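Local coordinates for protein nucleoside phosphorylase, putative (Trypanosoma brucei, PDB 3BJE) that catalyses the phosphorolysis of uridine to uracil and ribose 1-phosphate, acting as a homodimeric nucleoside phosphorylase, at residues A312-S317 against A333-C338; R45-G50 against D56-Y61; K142-G147 against P213-S218; I91-G96 against E101-E106. All coordinates share one frame; numbering follows the deposited sequence. Where two conformers were deposited one is given.

Contact 1 (A312-S317 against A333-C338); sequences ACVVVS and AAMKRC. With URA (uracil), chain D.
Val314 is the single strand residue that meets Ala334, Met335 and Cys338, where the helix 329-348 lies against strand 308-318 in the alpha/beta fold of the phosphorylase superfamily. The two short segments run nearly antiparallel, at 166°, with axes 9.6 Å apart. The tight part is the CG2 branch of Val314, 3.6 Å from Met335 CE and 4.0 Å from Cys338 SG. Met335 gets there by folding its chain: CG leaves anti to the backbone N, then the turns at chi2 (56°) and chi3 (72°) bring the terminal methyl up to the valine, which the side chain crosses obliquely. The other branch packs less closely, with Val314 CG1 4.3 Å from Ala334 CB. All four of these residues are buried, and the absence of any hydrogen bond between the segments marks the join as purely apolar.

Away from Val314 the helix is more open: Lys336 is exposed, Ala333 and Arg337 partly so. The Arg337 guanidinium, which does not reach the strand, hydrogen-bonds Gln237 through NE, and Ala334 CA lies against one of its faces, near the rim. Further along the strand, beyond the buried valine, the chain enters the uracil pocket. There Ser317 CB is 3.7 Å from uracil O4, and Val316 CG2 approaches the base at C6 to 3.8 Å.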
# COMPACT_ATOMS: atom_id res chain seq x y z
N ALA A 312 2.70 -7.11 16.67
CA ALA A 312 1.77 -8.03 17.31
C ALA A 312 0.41 -7.70 16.73
O ALA A 312 0.06 -6.53 16.66
CB ALA A 312 1.76 -7.86 18.83
N CYS A 313 -0.34 -8.71 16.30
CA CYS A 313 -1.60 -8.46 15.61
C CYS A 313 -2.70 -9.35 16.14
O CYS A 313 -2.48 -10.52 16.34
CB CYS A 313 -1.44 -8.71 14.12
SG CYS A 313 -0.20 -7.70 13.28
N VAL A 314 -3.88 -8.77 16.32
CA VAL A 314 -5.04 -9.51 16.76
C VAL A 314 -5.58 -10.36 15.59
O VAL A 314 -5.80 -9.84 14.49
CB VAL A 314 -6.15 -8.54 17.30
CG1 VAL A 314 -7.41 -9.29 17.73
CG2 VAL A 314 -5.62 -7.71 18.47
N VAL A 315 -5.84 -11.64 15.85
CA VAL A 315 -6.31 -12.55 14.80
C VAL A 315 -7.80 -12.32 14.59
O VAL A 315 -8.62 -12.71 15.42
CB VAL A 315 -6.01 -14.03 15.15
CG1 VAL A 315 -6.58 -15.01 14.09
CG2 VAL A 315 -4.52 -14.23 15.31
N VAL A 316 -8.15 -11.66 13.49
CA VAL A 316 -9.55 -11.36 13.16
C VAL A 316 -10.12 -12.24 12.05
O VAL A 316 -11.32 -12.19 11.77
CB VAL A 316 -9.74 -9.89 12.78
CG1 VAL A 316 -9.29 -8.97 13.92
CG2 VAL A 316 -8.97 -9.56 11.49
N SER A 317 -9.27 -13.04 11.43
CA SER A 317 -9.72 -13.96 10.39
C SER A 317 -9.04 -15.30 10.59
O SER A 317 -7.82 -15.40 10.61
CB SER A 317 -9.40 -13.42 9.01
OG SER A 317 -9.74 -14.37 8.01
N ALA A 333 -12.94 -5.39 22.39
CA ALA A 333 -12.51 -5.81 23.73
C ALA A 333 -11.09 -6.37 23.71
O ALA A 333 -10.28 -6.07 24.60
CB ALA A 333 -13.48 -6.83 24.30
N ALA A 334 -10.80 -7.20 22.72
CA ALA A 334 -9.46 -7.75 22.56
C ALA A 334 -8.45 -6.64 22.29
O ALA A 334 -7.37 -6.63 22.87
CB ALA A 334 -9.43 -8.81 21.44
N MET A 335 -8.83 -5.70 21.43
CA MET A 335 -7.93 -4.61 21.07
C MET A 335 -7.63 -3.73 22.28
O MET A 335 -6.51 -3.28 22.44
CB MET A 335 -8.51 -3.79 19.91
CG MET A 335 -7.51 -2.82 19.28
SD MET A 335 -6.00 -3.60 18.66
CE MET A 335 -6.59 -4.47 17.20
N LYS A 336 -8.62 -3.53 23.17
CA LYS A 336 -8.37 -2.75 24.38
C LYS A 336 -7.31 -3.41 25.27
O LYS A 336 -6.41 -2.73 25.76
CB LYS A 336 -9.68 -2.51 25.16
CG LYS A 336 -10.60 -1.54 24.43
CD LYS A 336 -11.84 -1.17 25.23
CE LYS A 336 -12.97 -0.68 24.30
NZ LYS A 336 -12.51 0.33 23.29
N ARG A 337 -7.37 -4.73 25.42
CA ARG A 337 -6.36 -5.45 26.20
C ARG A 337 -4.99 -5.33 25.55
O ARG A 337 -3.99 -5.13 26.21
CB ARG A 337 -6.71 -6.93 26.33
CG ARG A 337 -7.97 -7.21 27.12
CD ARG A 337 -8.12 -8.70 27.37
NE ARG A 337 -8.48 -9.43 26.16
CZ ARG A 337 -9.73 -9.65 25.76
NH1 ARG A 337 -10.78 -9.23 26.45
NH2 ARG A 337 -9.94 -10.33 24.63
N CYS A 338 -4.96 -5.47 24.23
CA CYS A 338 -3.70 -5.52 23.51
C CYS A 338 -3.04 -4.15 23.43
O CYS A 338 -1.82 -4.07 23.40
CB CYS A 338 -3.91 -6.11 22.12
SG CYS A 338 -4.36 -7.87 22.22
N1 URA D . -5.65 -8.48 7.82
C2 URA D . -5.05 -9.12 6.78
O2 URA D . -4.14 -8.56 6.10
N3 URA D . -5.44 -10.34 6.45
C4 URA D . -6.42 -10.97 7.12
O4 URA D . -6.73 -12.12 6.76
C5 URA D . -7.05 -10.34 8.17
C6 URA D . -6.63 -9.06 8.51

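Contact 2 (R45-G50 against D56-Y61); sequences RIIFVG and DVISGY. With R1P (1-O-phosphono-alpha-D-ribofuranose), chain C.
O2P of the ribose 1-phosphate is gripped by at least two protein donors, the backbone N of Gly50, at 2.9 Å with an N-H...O angle of 139°, and Arg145. The rather bent Gly50 bond uses the amide that directly follows strand 45-49, so the phosphate sits just beyond the strand end. Behind it, the strand is packed against helix 54-59 by three buried aliphatic side chains, with no hydrogen bond between the two segments.

Ile58 carries the helix side of this packing. Its CG1 is anti to the carbonyl carbon (chi1 -68°) and chi2 is extended at 174°, which sends CD1 out to the strand as the one atom making both contacts. CD1 lies 3.3 Å from Val49 CG1, closer than usual for two methyl carbons, so the packing is tight at this point. It lies 4.1 Å from Ile47 CG2, a looser approach at an oblique angle. Val49 and Ile58 instead pass each other in opposite directions. Val90 on strand 86-92 also touches Ile58, while Leu343 and Leu346 of helix 329-348 border Ile47.

In segment 56-61, Gly60 N bonds to Asp56 O at 3.2 Å and Tyr61 N to Ile58 O at 2.9 Å; outside, Asp56 makes a salt bridge to Arg77. A strand end leading through a glycine-containing turn into a short helix, with Gly50, Asp51 and Arg54 lining the ligand pocket, is the Gly-Asp-Pro-x-Arg phosphate-binding element of the nucleoside phosphorylase family.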
# COMPACT_ATOMS: atom_id res chain seq x y z
N ARG A 45 9.80 6.27 20.90
CA ARG A 45 8.99 5.08 21.04
C ARG A 45 7.68 5.28 20.29
O ARG A 45 6.93 6.21 20.58
CB ARG A 45 8.72 4.77 22.51
CG ARG A 45 9.93 4.24 23.27
CD ARG A 45 9.56 3.91 24.71
NE ARG A 45 10.68 3.32 25.45
CZ ARG A 45 11.71 4.01 25.94
NH1 ARG A 45 12.67 3.37 26.60
NH2 ARG A 45 11.80 5.32 25.77
N ILE A 46 7.41 4.39 19.33
CA ILE A 46 6.32 4.54 18.38
C ILE A 46 5.49 3.28 18.24
O ILE A 46 6.03 2.19 18.14
CB ILE A 46 6.89 4.90 16.97
CG1 ILE A 46 7.71 6.19 17.04
CG2 ILE A 46 5.77 5.02 15.91
CD1 ILE A 46 8.55 6.52 15.79
N ILE A 47 4.17 3.45 18.26
CA ILE A 47 3.26 2.39 17.87
C ILE A 47 2.71 2.69 16.49
O ILE A 47 2.22 3.79 16.27
CB ILE A 47 2.08 2.26 18.83
CG1 ILE A 47 2.57 1.92 20.22
CG2 ILE A 47 1.13 1.16 18.34
CD1 ILE A 47 1.47 1.89 21.26
N PHE A 48 2.81 1.72 15.58
CA PHE A 48 2.18 1.79 14.26
C PHE A 48 0.84 1.07 14.31
O PHE A 48 0.73 -0.04 14.85
CB PHE A 48 3.02 1.08 13.20
CG PHE A 48 4.21 1.83 12.68
CD1 PHE A 48 4.37 3.20 12.82
CD2 PHE A 48 5.13 1.13 11.93
CE1 PHE A 48 5.48 3.82 12.27
CE2 PHE A 48 6.22 1.75 11.38
CZ PHE A 48 6.40 3.09 11.55
N VAL A 49 -0.17 1.68 13.73
CA VAL A 49 -1.44 1.01 13.49
C VAL A 49 -1.79 1.21 12.03
O VAL A 49 -1.41 2.18 11.44
CB VAL A 49 -2.57 1.59 14.37
CG1 VAL A 49 -2.25 1.30 15.84
CG2 VAL A 49 -2.77 3.09 14.12
N GLY A 50 -2.51 0.28 11.42
CA GLY A 50 -2.87 0.49 10.02
C GLY A 50 -4.04 1.45 9.88
O GLY A 50 -4.04 2.33 9.01
N ASP A 56 -7.03 7.31 17.82
CA ASP A 56 -7.75 7.90 18.96
C ASP A 56 -8.01 6.92 20.09
O ASP A 56 -8.03 7.31 21.26
CB ASP A 56 -9.06 8.52 18.49
CG ASP A 56 -8.85 9.81 17.73
OD1 ASP A 56 -7.71 10.32 17.73
OD2 ASP A 56 -9.81 10.32 17.15
N VAL A 57 -8.20 5.65 19.74
CA VAL A 57 -8.40 4.62 20.75
C VAL A 57 -7.13 4.49 21.59
O VAL A 57 -7.18 4.45 22.83
CB VAL A 57 -8.79 3.26 20.12
CG1 VAL A 57 -9.20 2.29 21.23
CG2 VAL A 57 -9.91 3.42 19.09
N ILE A 58 -5.98 4.44 20.92
CA ILE A 58 -4.70 4.31 21.59
C ILE A 58 -4.36 5.57 22.40
O ILE A 58 -3.93 5.47 23.54
CB ILE A 58 -3.57 3.98 20.60
CG1 ILE A 58 -3.79 2.57 20.06
CG2 ILE A 58 -2.21 4.08 21.27
CD1 ILE A 58 -2.82 2.16 18.96
N SER A 59 -4.54 6.74 21.83
CA SER A 59 -4.11 7.96 22.52
C SER A 59 -4.94 8.20 23.77
O SER A 59 -4.48 8.88 24.69
CB SER A 59 -4.15 9.19 21.61
OG SER A 59 -5.47 9.54 21.27
N GLY A 60 -6.13 7.62 23.82
CA GLY A 60 -6.97 7.67 25.01
C GLY A 60 -6.34 6.99 26.22
O GLY A 60 -6.72 7.27 27.35
N TYR A 61 -5.38 6.10 25.97
CA TYR A 61 -4.65 5.42 27.04
C TYR A 61 -3.40 6.17 27.48
O TYR A 61 -2.77 5.79 28.46
CB TYR A 61 -4.24 4.00 26.60
CG TYR A 61 -5.41 3.06 26.50
CD1 TYR A 61 -6.15 2.96 25.33
CD2 TYR A 61 -5.80 2.27 27.58
CE1 TYR A 61 -7.23 2.11 25.23
CE2 TYR A 61 -6.89 1.40 27.49
CZ TYR A 61 -7.60 1.33 26.31
OH TYR A 61 -8.68 0.48 26.21
C5 R1P C . -6.27 -5.05 5.96
O5 R1P C . -7.64 -5.17 6.37
C4 R1P C . -5.47 -4.28 7.00
O4 R1P C . -5.66 -4.82 8.32
C1 R1P C . -4.42 -5.25 8.88
C2 R1P C . -3.54 -5.51 7.64
O2 R1P C . -2.11 -5.61 7.87
C3 R1P C . -3.97 -4.36 6.73
O3 R1P C . -3.38 -3.10 7.10
O1 R1P C . -3.85 -4.31 9.85
P R1P C . -4.52 -2.98 10.48
O1P R1P C . -4.63 -2.12 9.21
O2P R1P C . -3.48 -2.48 11.47
O3P R1P C . -5.86 -3.30 11.06

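Contact 3 (K142-G147 against P213-S218). With R1P (1-O-phosphono-alpha-D-ribofuranose), chain C.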
# COMPACT_ATOMS: atom_id res chain seq x y z
N LYS A 142 12.33 2.56 19.20
CA LYS A 142 11.55 1.36 19.45
C LYS A 142 10.21 1.53 18.71
O LYS A 142 9.47 2.46 18.99
CB LYS A 142 11.25 1.20 20.94
CG LYS A 142 12.35 1.59 21.91
CD LYS A 142 13.51 0.66 21.88
CE LYS A 142 14.49 1.01 23.01
NZ LYS A 142 15.61 0.05 23.05
N ILE A 143 9.92 0.62 17.78
CA ILE A 143 8.73 0.73 16.94
C ILE A 143 7.96 -0.58 16.97
O ILE A 143 8.50 -1.63 16.63
CB ILE A 143 9.14 1.05 15.48
CG1 ILE A 143 10.01 2.31 15.46
CG2 ILE A 143 7.89 1.20 14.56
CD1 ILE A 143 10.56 2.69 14.08
N ILE A 144 6.70 -0.54 17.41
CA ILE A 144 5.87 -1.73 17.45
C ILE A 144 4.57 -1.52 16.70
O ILE A 144 3.82 -0.61 16.97
CB ILE A 144 5.56 -2.16 18.90
CG1 ILE A 144 6.86 -2.31 19.70
CG2 ILE A 144 4.75 -3.52 18.92
CD1 ILE A 144 6.65 -2.63 21.17
N ARG A 145 4.31 -2.42 15.76
CA ARG A 145 3.03 -2.47 15.08
C ARG A 145 2.02 -3.20 15.94
O ARG A 145 2.31 -4.28 16.43
CB ARG A 145 3.18 -3.17 13.73
CG ARG A 145 1.86 -3.61 13.12
CD ARG A 145 2.02 -3.98 11.66
NE ARG A 145 0.92 -4.83 11.19
CZ ARG A 145 -0.35 -4.46 11.09
NH1 ARG A 145 -1.25 -5.33 10.68
NH2 ARG A 145 -0.75 -3.21 11.40
N LEU A 146 0.86 -2.60 16.13
CA LEU A 146 -0.29 -3.27 16.75
C LEU A 146 -1.39 -3.30 15.69
O LEU A 146 -1.96 -2.27 15.34
CB LEU A 146 -0.77 -2.57 18.02
CG LEU A 146 -2.08 -3.12 18.63
CD1 LEU A 146 -2.06 -4.65 18.86
CD2 LEU A 146 -2.43 -2.40 19.92
N GLY A 147 -1.63 -4.49 15.14
CA GLY A 147 -2.49 -4.61 13.99
C GLY A 147 -3.55 -5.68 14.10
O GLY A 147 -3.85 -6.18 15.19
N PRO A 213 14.85 -9.04 19.01
CA PRO A 213 14.57 -9.91 20.16
C PRO A 213 14.09 -9.16 21.39
O PRO A 213 13.25 -9.67 22.13
CB PRO A 213 15.92 -10.58 20.42
CG PRO A 213 16.61 -10.58 19.09
CD PRO A 213 16.19 -9.29 18.45
N ASN A 214 14.60 -7.95 21.59
CA ASN A 214 14.18 -7.12 22.73
C ASN A 214 12.71 -6.73 22.63
O ASN A 214 12.00 -6.67 23.64
CB ASN A 214 15.04 -5.86 22.82
CG ASN A 214 14.74 -5.04 24.05
OD1 ASN A 214 14.67 -5.57 25.16
ND2 ASN A 214 14.59 -3.73 23.86
N ILE A 215 12.24 -6.49 21.41
CA ILE A 215 10.84 -6.15 21.20
C ILE A 215 9.95 -7.37 21.42
O ILE A 215 8.96 -7.28 22.14
CB ILE A 215 10.62 -5.57 19.81
CG1 ILE A 215 11.39 -4.24 19.66
CG2 ILE A 215 9.13 -5.38 19.53
CD1 ILE A 215 10.86 -3.11 20.56
N THR A 216 10.30 -8.50 20.81
CA THR A 216 9.51 -9.72 20.97
C THR A 216 9.44 -10.10 22.44
O THR A 216 8.36 -10.41 22.94
CB THR A 216 10.11 -10.91 20.17
OG1 THR A 216 10.20 -10.57 18.78
CG2 THR A 216 9.23 -12.14 20.29
N LYS A 217 10.57 -10.05 23.14
CA LYS A 217 10.64 -10.40 24.56
C LYS A 217 9.76 -9.48 25.39
O LYS A 217 9.02 -9.94 26.26
CB LYS A 217 12.08 -10.33 25.07
CG LYS A 217 12.30 -10.84 26.50
CD LYS A 217 13.65 -10.38 27.05
CE LYS A 217 13.97 -11.04 28.39
NZ LYS A 217 15.25 -10.57 28.98
N SER A 218 9.85 -8.18 25.13
CA SER A 218 9.06 -7.18 25.84
C SER A 218 7.55 -7.40 25.66
O SER A 218 6.80 -7.36 26.64
CB SER A 218 9.44 -5.77 25.38
OG SER A 218 10.78 -5.45 25.74
C5 R1P C . -6.27 -5.05 5.96
O5 R1P C . -7.64 -5.17 6.37
C4 R1P C . -5.47 -4.28 7.00
O4 R1P C . -5.66 -4.82 8.32
C1 R1P C . -4.42 -5.25 8.88
C2 R1P C . -3.54 -5.51 7.64
O2 R1P C . -2.11 -5.61 7.87
C3 R1P C . -3.97 -4.36 6.73
O3 R1P C . -3.38 -3.10 7.10
O1 R1P C . -3.85 -4.31 9.85
P R1P C . -4.52 -2.98 10.48
O1P R1P C . -4.63 -2.12 9.21
O2P R1P C . -3.48 -2.48 11.47
O3P R1P C . -5.86 -3.30 11.06
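Strand segment 142-147 and helix segment 213-218 cross at -53° with axes 9.7 Å apart, and the closest pair of CA atoms, Ile144 and Ile215, are separated by 7.6 Å. These two isoleucines form the buried centre, sliding past each other in opposite directions. Ile215 CG2 rests 3.8 Å from Ile144 CG1, and CD1 of Ile215 reaches on to 4.3 Å from Lys142 CB. Turns of about -65° at both chi1 and chi2 of Ile215 bend that terminal methyl round.

The polar ends of Lys142 and Asn214 lie nearby without bonding each other. Lys142 NZ bonds to Ser139 O, and Asn214 ND2 to Gln308 OE1 and Ala349 O. Within the helix, Asn214 O takes two donors from opposite faces of its plane, Ser218 N and Ser218 OG, the latter at 2.7 Å.

Next to the packed Ile144, the strand delivers a ligand-binding group. Arg145, extended from CG to NE, presents the guanidinium edge to ribose 1-phosphate. Its NH2 gives a nearly straight bond to O2P (2.8 Å, 170°), while NH1 bonds to the bridging O1 at 2.9 Å, an oxygen lying in the guanidinium plane. Salt bridges from NE to Glu292 and from NH1 to Glu294 fix its rotation. One strand thus combines an apolar helix-packing residue with an arginine of the phosphate and ribose subsite of a nucleoside phosphorylase.

Contact 4 (I91-G96 against E101-E106). With CA (calcium ion), chain G; R1P (1-O-phosphono-alpha-D-ribofuranose), chain C.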
# COMPACT_ATOMS: atom_id res chain seq x y z
N ILE A 91 1.13 6.34 15.43
CA ILE A 91 1.04 6.74 14.03
C ILE A 91 0.21 5.71 13.26
O ILE A 91 0.49 4.50 13.36
CB ILE A 91 2.43 6.81 13.35
CG1 ILE A 91 3.30 7.86 14.03
CG2 ILE A 91 2.30 7.10 11.86
CD1 ILE A 91 4.75 7.90 13.54
N SER A 92 -0.78 6.18 12.51
CA SER A 92 -1.42 5.33 11.53
C SER A 92 -0.67 5.39 10.21
O SER A 92 -0.33 6.47 9.74
CB SER A 92 -2.89 5.68 11.31
OG SER A 92 -3.09 6.99 10.80
N THR A 93 -0.45 4.22 9.63
CA THR A 93 0.31 4.11 8.40
C THR A 93 -0.56 3.89 7.18
O THR A 93 -0.09 4.05 6.06
CB THR A 93 1.28 2.94 8.51
OG1 THR A 93 0.55 1.72 8.64
CG2 THR A 93 2.22 3.09 9.72
N GLY A 94 -1.82 3.53 7.39
CA GLY A 94 -2.63 3.00 6.30
C GLY A 94 -2.14 1.60 5.97
O GLY A 94 -1.29 1.05 6.66
N MET A 95 -2.64 1.04 4.88
CA MET A 95 -2.41 -0.37 4.60
C MET A 95 -1.19 -0.59 3.75
O MET A 95 -1.01 0.09 2.74
CB MET A 95 -3.64 -0.95 3.91
CG MET A 95 -4.89 -0.78 4.72
SD MET A 95 -6.32 -1.61 4.03
CE MET A 95 -6.73 -0.49 2.70
N GLY A 96 -0.34 -1.53 4.15
CA GLY A 96 0.70 -2.03 3.27
C GLY A 96 2.15 -1.65 3.54
O GLY A 96 2.46 -0.67 4.20
N GLU A 101 7.14 1.83 4.00
CA GLU A 101 8.36 2.37 3.39
C GLU A 101 8.30 3.90 3.47
O GLU A 101 9.28 4.56 3.83
CB GLU A 101 8.49 1.86 1.96
CG GLU A 101 9.86 2.16 1.30
CD GLU A 101 9.88 3.34 0.31
OE1 GLU A 101 8.90 4.14 0.29
OE2 GLU A 101 10.87 3.46 -0.44
N ILE A 102 7.14 4.47 3.16
CA ILE A 102 6.97 5.92 3.26
C ILE A 102 7.21 6.41 4.69
O ILE A 102 8.02 7.30 4.95
CB ILE A 102 5.57 6.32 2.80
CG1 ILE A 102 5.48 6.19 1.28
CG2 ILE A 102 5.25 7.77 3.23
CD1 ILE A 102 4.06 6.30 0.73
N VAL A 103 6.48 5.84 5.63
CA VAL A 103 6.52 6.35 6.99
C VAL A 103 7.89 6.14 7.65
O VAL A 103 8.36 7.03 8.39
CB VAL A 103 5.37 5.72 7.82
CG1 VAL A 103 5.46 6.13 9.29
CG2 VAL A 103 4.02 6.17 7.25
N LEU A 104 8.51 4.97 7.46
CA LEU A 104 9.84 4.76 8.04
C LEU A 104 10.91 5.69 7.45
O LEU A 104 11.80 6.13 8.19
CB LEU A 104 10.29 3.30 7.95
CG LEU A 104 9.68 2.37 9.00
CD1 LEU A 104 10.16 0.95 8.69
CD2 LEU A 104 10.02 2.77 10.42
N ASN A 105 10.87 5.98 6.15
CA ASN A 105 11.80 6.96 5.57
C ASN A 105 11.62 8.33 6.22
O ASN A 105 12.60 9.01 6.53
CB ASN A 105 11.58 7.08 4.06
CG ASN A 105 12.44 6.14 3.28
OD1 ASN A 105 13.56 6.50 2.90
ND2 ASN A 105 11.96 4.91 3.06
N GLU A 106 10.37 8.71 6.46
CA GLU A 106 10.08 10.01 7.02
C GLU A 106 10.45 10.08 8.51
O GLU A 106 11.01 11.08 8.95
CB GLU A 106 8.64 10.43 6.70
CG GLU A 106 8.47 10.57 5.19
CD GLU A 106 7.10 11.04 4.75
OE1 GLU A 106 6.22 11.29 5.59
OE2 GLU A 106 6.91 11.15 3.52
CA CA G . -0.57 0.57 0.44
C5 R1P C . -6.27 -5.05 5.96
O5 R1P C . -7.64 -5.17 6.37
C4 R1P C . -5.47 -4.28 7.00
O4 R1P C . -5.66 -4.82 8.32
C1 R1P C . -4.42 -5.25 8.88
C2 R1P C . -3.54 -5.51 7.64
O2 R1P C . -2.11 -5.61 7.87
C3 R1P C . -3.97 -4.36 6.73
O3 R1P C . -3.38 -3.10 7.10
O1 R1P C . -3.85 -4.31 9.85
P R1P C . -4.52 -2.98 10.48
O1P R1P C . -4.63 -2.12 9.21
O2P R1P C . -3.48 -2.48 11.47
O3P R1P C . -5.86 -3.30 11.06
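This is a buried strand-to-helix contact across a short turn: strand 86-92 of the phosphorylase fold leads through Thr93 to Gly96 into helix 97-112, which folds back beside it. Val103 is the helix residue facing the strand. Its CG1 comes within 4.2 Å of Ile91 CG2, and the two side chains slide past each other in opposite directions; its CG2 is 4.3 Å from the methyl CG2 of Thr93. The packing is therefore apolar and fairly loose, and Phe48 of strand 45-49 touches Thr93 and Val103 as well.

Hydrogen bonds shape the turn and the helix separately. Thr93 OG1 donates to Gly94 O at 2.8 Å, in the carbonyl plane and on a lone pair, while Gly96 takes the N-cap position and gives its N-H to Glu294. In the helix, Asn105 ND2 returns to Glu101 O at 2.8 Å, almost straight at 168°, from the face opposite to that used by Asn105 N.

Both segments also serve the dimer. Glu101 OE1 bonds to Phe250 N of the second subunit, and Glu106 holds ND1 of His34 in its own chain; the equivalent His34 of the second subunit reaches the ribose 1-phosphate through NE2. Met95 O binds the calcium ion at 2.4 Å, joined by Asp98, Asn99 and the same three residues of the second subunit. The Met95 side chain lies along the sugar instead, with CG 3.7 Å from the ligand's O3 and SD 3.9 Å from its C5.

In the fold
The four contacts are tied together by neighbouring parallel strands. Probable hydrogen bonds join contact 4 to contact 2 (Thr93 N to Val49 O, 2.9 Å), contact 2 to contact 3 (Ile46 N to Lys142 O, 2.8 Å) and contact 3 to contact 1 (Val314 N to Gly147 O, 2.8 Å). Contacts 1 and 4, at the ends of this series, have centres about 20 Å apart and do not touch. Contacts 2, 3 and 4 each supply atoms around the ribose 1-phosphate, whereas contact 1 borders the uracil. Contacts 1 and 2 also touch directly, Lys336 CG lying 3.3 Å from Tyr61 OH.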